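Local coordinates for serine protease pet (Escherichia coli, PDB 4OM9), which is a secreted autotransporter enterotoxin of enteroaggregative E. coli, a serine protease that probably cleaves host alpha-fodrin, at residues 488-499 with 511-519. Residues are numbered along the deposited sequence; the frame is centred on the assembly and turned at random.
Sequences DTKQDNARLILD and NAPLVMQGH
Leu496, Ile497 and Leu498 pair in parallel with Leu514, Val515 and Met516, joining successive coils of the beta-helix that forms the stalk of this passenger domain. Four backbone bonds alternate in direction, as between parallel strands: Leu496 N gives to Pro513 O, Val515 N to Leu496 O, Leu498 N to Val515 O (2.8 Å), and Gln517 N to Leu498 O. Leu514 lies beside Leu496, and its CD1 also touches CD2 of Leu498 at 3.8 Å; Ile497 CG1 packs on Val515 CB on the other face. On the previous coil, Tyr471 and Tyr473 take up backbone bonds of Ile497.

Upstream, Gln491 N points straight at Asn511 O, 2.7 Å away, and a water held by Asp492 OD1 adds a weak second bond to that oxygen. Asp492 OD1 also receives Lys490 NZ in a salt bridge. The type I turn from Gln491 to Ala494 passes the Pro513 ring, with Asp492 O 3.2 Å from Pro513 CG, while Ala494 O accepts from His485 NE2. Asn511 ND2 bonds Leu487 O.

Past the end of strand 496-498, the buried carboxylate of Asp499 is shared out. Gln517 NE2 faces both Asp499 OD1, met on its syn side at 3.0 Å, and Gly518 O, donating to each with a bent bond (134° to OD1); Gln517 OE1 goes to Tyr620 N. With CG anti to the backbone N (chi1 170°), the His519 ring is carried to Asp499, and its plane stands 84° from the carboxylate. His519 NE2 bonds Asp522 OD2, and His474 ND1 adds a weak bond to Asp499 OD2. His519 ND1 donates within its ring plane to Asp499 OD2 at 2.9 Å, meeting that oxygen from above the carboxylate plane.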
loop_
_atom_site.group_PDB
_atom_site.type_symbol
_atom_site.label_atom_id
_atom_site.label_comp_id
_atom_site.label_asym_id
_atom_site.label_seq_id
_atom_site.Cartn_x
_atom_site.Cartn_y
_atom_site.Cartn_z
ATOM N N ASP A 488 23.481 11.456 -12.332
ATOM C CA ASP A 488 24.903 11.800 -12.393
ATOM C C ASP A 488 25.258 12.993 -11.527
ATOM O O ASP A 488 26.390 13.130 -11.061
ATOM C CB ASP A 488 25.319 12.091 -13.838
ATOM C CG ASP A 488 25.603 10.835 -14.624
ATOM O OD1 ASP A 488 25.712 9.760 -13.996
ATOM O OD2 ASP A 488 25.732 10.919 -15.866
ATOM N N THR A 489 24.275 13.864 -11.351
ATOM C CA THR A 489 24.427 15.084 -10.582
ATOM C C THR A 489 23.281 15.205 -9.565
ATOM O O THR A 489 22.133 14.826 -9.844
ATOM C CB THR A 489 24.485 16.304 -11.531
ATOM O OG1 THR A 489 25.836 16.779 -11.602
ATOM C CG2 THR A 489 23.595 17.434 -11.070
ATOM N N LYS A 490 23.618 15.693 -8.375
ATOM C CA LYS A 490 22.660 15.882 -7.301
ATOM C C LYS A 490 21.500 16.750 -7.769
ATOM O O LYS A 490 21.701 17.909 -8.134
ATOM C CB LYS A 490 23.355 16.522 -6.089
ATOM C CG LYS A 490 22.540 16.560 -4.808
ATOM C CD LYS A 490 23.299 17.367 -3.749
ATOM C CE LYS A 490 22.731 17.162 -2.356
ATOM N NZ LYS A 490 21.256 16.983 -2.344
ATOM N N GLN A 491 20.298 16.170 -7.773
ATOM C CA GLN A 491 19.086 16.838 -8.256
ATOM C C GLN A 491 17.925 16.611 -7.278
ATOM O O GLN A 491 17.308 15.545 -7.268
ATOM C CB GLN A 491 18.701 16.335 -9.666
ATOM C CG GLN A 491 19.659 16.755 -10.766
ATOM C CD GLN A 491 19.464 15.962 -12.059
ATOM O OE1 GLN A 491 18.335 15.708 -12.484
ATOM N NE2 GLN A 491 20.573 15.561 -12.685
ATOM N N ASP A 492 17.622 17.621 -6.474
ATOM C CA ASP A 492 16.696 17.456 -5.361
ATOM C C ASP A 492 15.241 17.412 -5.797
ATOM O O ASP A 492 14.358 17.123 -4.988
ATOM C CB ASP A 492 16.879 18.581 -4.339
ATOM C CG ASP A 492 18.203 18.492 -3.601
ATOM O OD1 ASP A 492 18.848 17.422 -3.635
ATOM O OD2 ASP A 492 18.591 19.499 -2.980
ATOM N N ASN A 493 14.987 17.706 -7.068
ATOM C CA ASN A 493 13.622 17.730 -7.566
ATOM C C ASN A 493 13.281 16.466 -8.346
ATOM O O ASN A 493 12.124 16.235 -8.699
ATOM C CB ASN A 493 13.401 18.979 -8.414
ATOM C CG ASN A 493 13.491 20.256 -7.590
ATOM O OD1 ASN A 493 13.466 20.211 -6.360
ATOM N ND2 ASN A 493 13.597 21.399 -8.263
ATOM N N ALA A 494 14.285 15.629 -8.572
ATOM C CA ALA A 494 14.082 14.384 -9.302
ATOM C C ALA A 494 13.450 13.303 -8.422
ATOM O O ALA A 494 14.018 12.217 -8.238
ATOM C CB ALA A 494 15.404 13.894 -9.879
ATOM N N ARG A 495 12.262 13.592 -7.901
ATOM C CA ARG A 495 11.626 12.707 -6.934
ATOM C C ARG A 495 10.940 11.541 -7.602
ATOM O O ARG A 495 10.021 11.726 -8.394
ATOM C CB ARG A 495 10.609 13.471 -6.078
ATOM C CG ARG A 495 11.238 14.345 -5.007
ATOM C CD ARG A 495 10.207 15.123 -4.216
ATOM N NE ARG A 495 10.416 16.558 -4.351
ATOM C CZ ARG A 495 11.149 17.289 -3.521
ATOM N NH1 ARG A 495 11.761 16.728 -2.480
ATOM N NH2 ARG A 495 11.271 18.593 -3.741
ATOM N N LEU A 496 11.418 10.340 -7.284
ATOM C CA LEU A 496 10.753 9.097 -7.643
ATOM C C LEU A 496 9.842 8.686 -6.494
ATOM O O LEU A 496 10.313 8.435 -5.371
ATOM C CB LEU A 496 11.762 7.994 -7.944
ATOM C CG LEU A 496 11.127 6.619 -8.151
ATOM C CD1 LEU A 496 10.111 6.670 -9.284
ATOM C CD2 LEU A 496 12.169 5.528 -8.390
ATOM N N ILE A 497 8.542 8.638 -6.785
ATOM C CA ILE A 497 7.513 8.313 -5.805
ATOM C C ILE A 497 6.869 6.959 -6.105
ATOM O O ILE A 497 6.312 6.761 -7.172
ATOM C CB ILE A 497 6.437 9.409 -5.780
ATOM C CG1 ILE A 497 7.092 10.759 -5.483
ATOM C CG2 ILE A 497 5.354 9.079 -4.758
ATOM C CD1 ILE A 497 6.438 11.936 -6.190
ATOM N N LEU A 498 6.977 6.017 -5.180
ATOM C CA LEU A 498 6.394 4.697 -5.382
ATOM C C LEU A 498 5.092 4.602 -4.596
ATOM O O LEU A 498 5.101 4.780 -3.355
ATOM C CB LEU A 498 7.361 3.595 -4.957
ATOM C CG LEU A 498 8.541 3.180 -5.863
ATOM C CD1 LEU A 498 8.630 3.956 -7.211
ATOM C CD2 LEU A 498 9.860 3.230 -5.112
ATOM N N ASP A 499 4.004 4.346 -5.334
ATOM C CA ASP A 499 2.597 4.299 -4.881
ATOM C C ASP A 499 2.057 2.895 -4.731
ATOM O O ASP A 499 0.906 2.699 -4.293
ATOM C CB ASP A 499 1.674 4.990 -5.905
ATOM C CG ASP A 499 0.951 6.149 -5.332
ATOM O OD1 ASP A 499 1.255 6.473 -4.176
ATOM O OD2 ASP A 499 0.110 6.750 -6.023
ATOM N N ASN A 511 21.828 10.689 -5.662
ATOM C CA ASN A 511 21.707 12.046 -6.181
ATOM C C ASN A 511 20.279 12.531 -6.453
ATOM O O ASN A 511 20.101 13.679 -6.853
ATOM C CB ASN A 511 22.556 12.193 -7.466
ATOM C CG ASN A 511 24.055 12.402 -7.166
ATOM O OD1 ASN A 511 24.412 12.957 -6.133
ATOM N ND2 ASN A 511 24.924 11.952 -8.075
ATOM N N ALA A 512 19.275 11.686 -6.218
ATOM C CA ALA A 512 17.877 12.031 -6.535
ATOM C C ALA A 512 16.908 11.406 -5.531
ATOM O O ALA A 512 17.087 10.267 -5.136
ATOM C CB ALA A 512 17.523 11.577 -7.966
ATOM N N PRO A 513 15.867 12.143 -5.116
ATOM C CA PRO A 513 15.057 11.662 -3.984
ATOM C C PRO A 513 14.135 10.467 -4.286
ATOM O O PRO A 513 13.634 10.294 -5.395
ATOM C CB PRO A 513 14.208 12.890 -3.605
ATOM C CG PRO A 513 14.819 14.051 -4.354
ATOM C CD PRO A 513 15.418 13.461 -5.589
ATOM N N LEU A 514 13.937 9.647 -3.263
ATOM C CA LEU A 514 12.973 8.573 -3.282
ATOM C C LEU A 514 11.893 8.839 -2.230
ATOM O O LEU A 514 12.177 9.311 -1.118
ATOM C CB LEU A 514 13.634 7.224 -3.016
ATOM C CG LEU A 514 12.680 6.047 -3.264
ATOM C CD1 LEU A 514 12.617 5.747 -4.756
ATOM C CD2 LEU A 514 13.101 4.820 -2.493
ATOM N N VAL A 515 10.660 8.530 -2.610
ATOM C CA VAL A 515 9.496 8.648 -1.745
ATOM C C VAL A 515 8.693 7.365 -1.805
ATOM O O VAL A 515 8.339 6.892 -2.892
ATOM C CB VAL A 515 8.595 9.807 -2.152
ATOM C CG1 VAL A 515 7.302 9.762 -1.365
ATOM C CG2 VAL A 515 9.324 11.124 -1.927
ATOM N N MET A 516 8.466 6.779 -0.640
ATOM C CA MET A 516 7.572 5.651 -0.504
ATOM C C MET A 516 6.336 6.115 0.269
ATOM O O MET A 516 6.447 6.742 1.345
ATOM C CB MET A 516 8.249 4.482 0.219
ATOM C CG MET A 516 9.509 3.945 -0.430
ATOM S SD MET A 516 10.321 2.807 0.713
ATOM C CE MET A 516 11.770 2.337 -0.220
ATOM N N GLN A 517 5.166 5.810 -0.281
ATOM C CA GLN A 517 3.900 6.216 0.316
ATOM C C GLN A 517 2.783 5.299 -0.121
ATOM O O GLN A 517 2.927 4.566 -1.109
ATOM C CB GLN A 517 3.545 7.656 -0.074
ATOM C CG GLN A 517 3.245 7.815 -1.568
ATOM C CD GLN A 517 2.464 9.085 -1.896
ATOM O OE1 GLN A 517 2.940 10.205 -1.677
ATOM N NE2 GLN A 517 1.258 8.908 -2.454
ATOM N N GLY A 518 1.656 5.370 0.591
ATOM C CA GLY A 518 0.456 4.672 0.172
ATOM C C GLY A 518 -0.192 5.316 -1.050
ATOM O O GLY A 518 0.277 6.330 -1.574
ATOM N N HIS A 519 -1.293 4.736 -1.503
ATOM C CA HIS A 519 -1.973 5.268 -2.676
ATOM C C HIS A 519 -3.373 5.749 -2.315
ATOM O O HIS A 519 -4.168 5.019 -1.697
ATOM C CB HIS A 519 -2.028 4.213 -3.804
ATOM C CG HIS A 519 -2.919 4.593 -4.950
ATOM N ND1 HIS A 519 -2.586 5.579 -5.863
ATOM C CD2 HIS A 519 -4.130 4.119 -5.336
ATOM C CE1 HIS A 519 -3.561 5.700 -6.747
ATOM N NE2 HIS A 519 -4.508 4.822 -6.452
HETATM O O HOH W 1 18.908 14.885 -4.261
#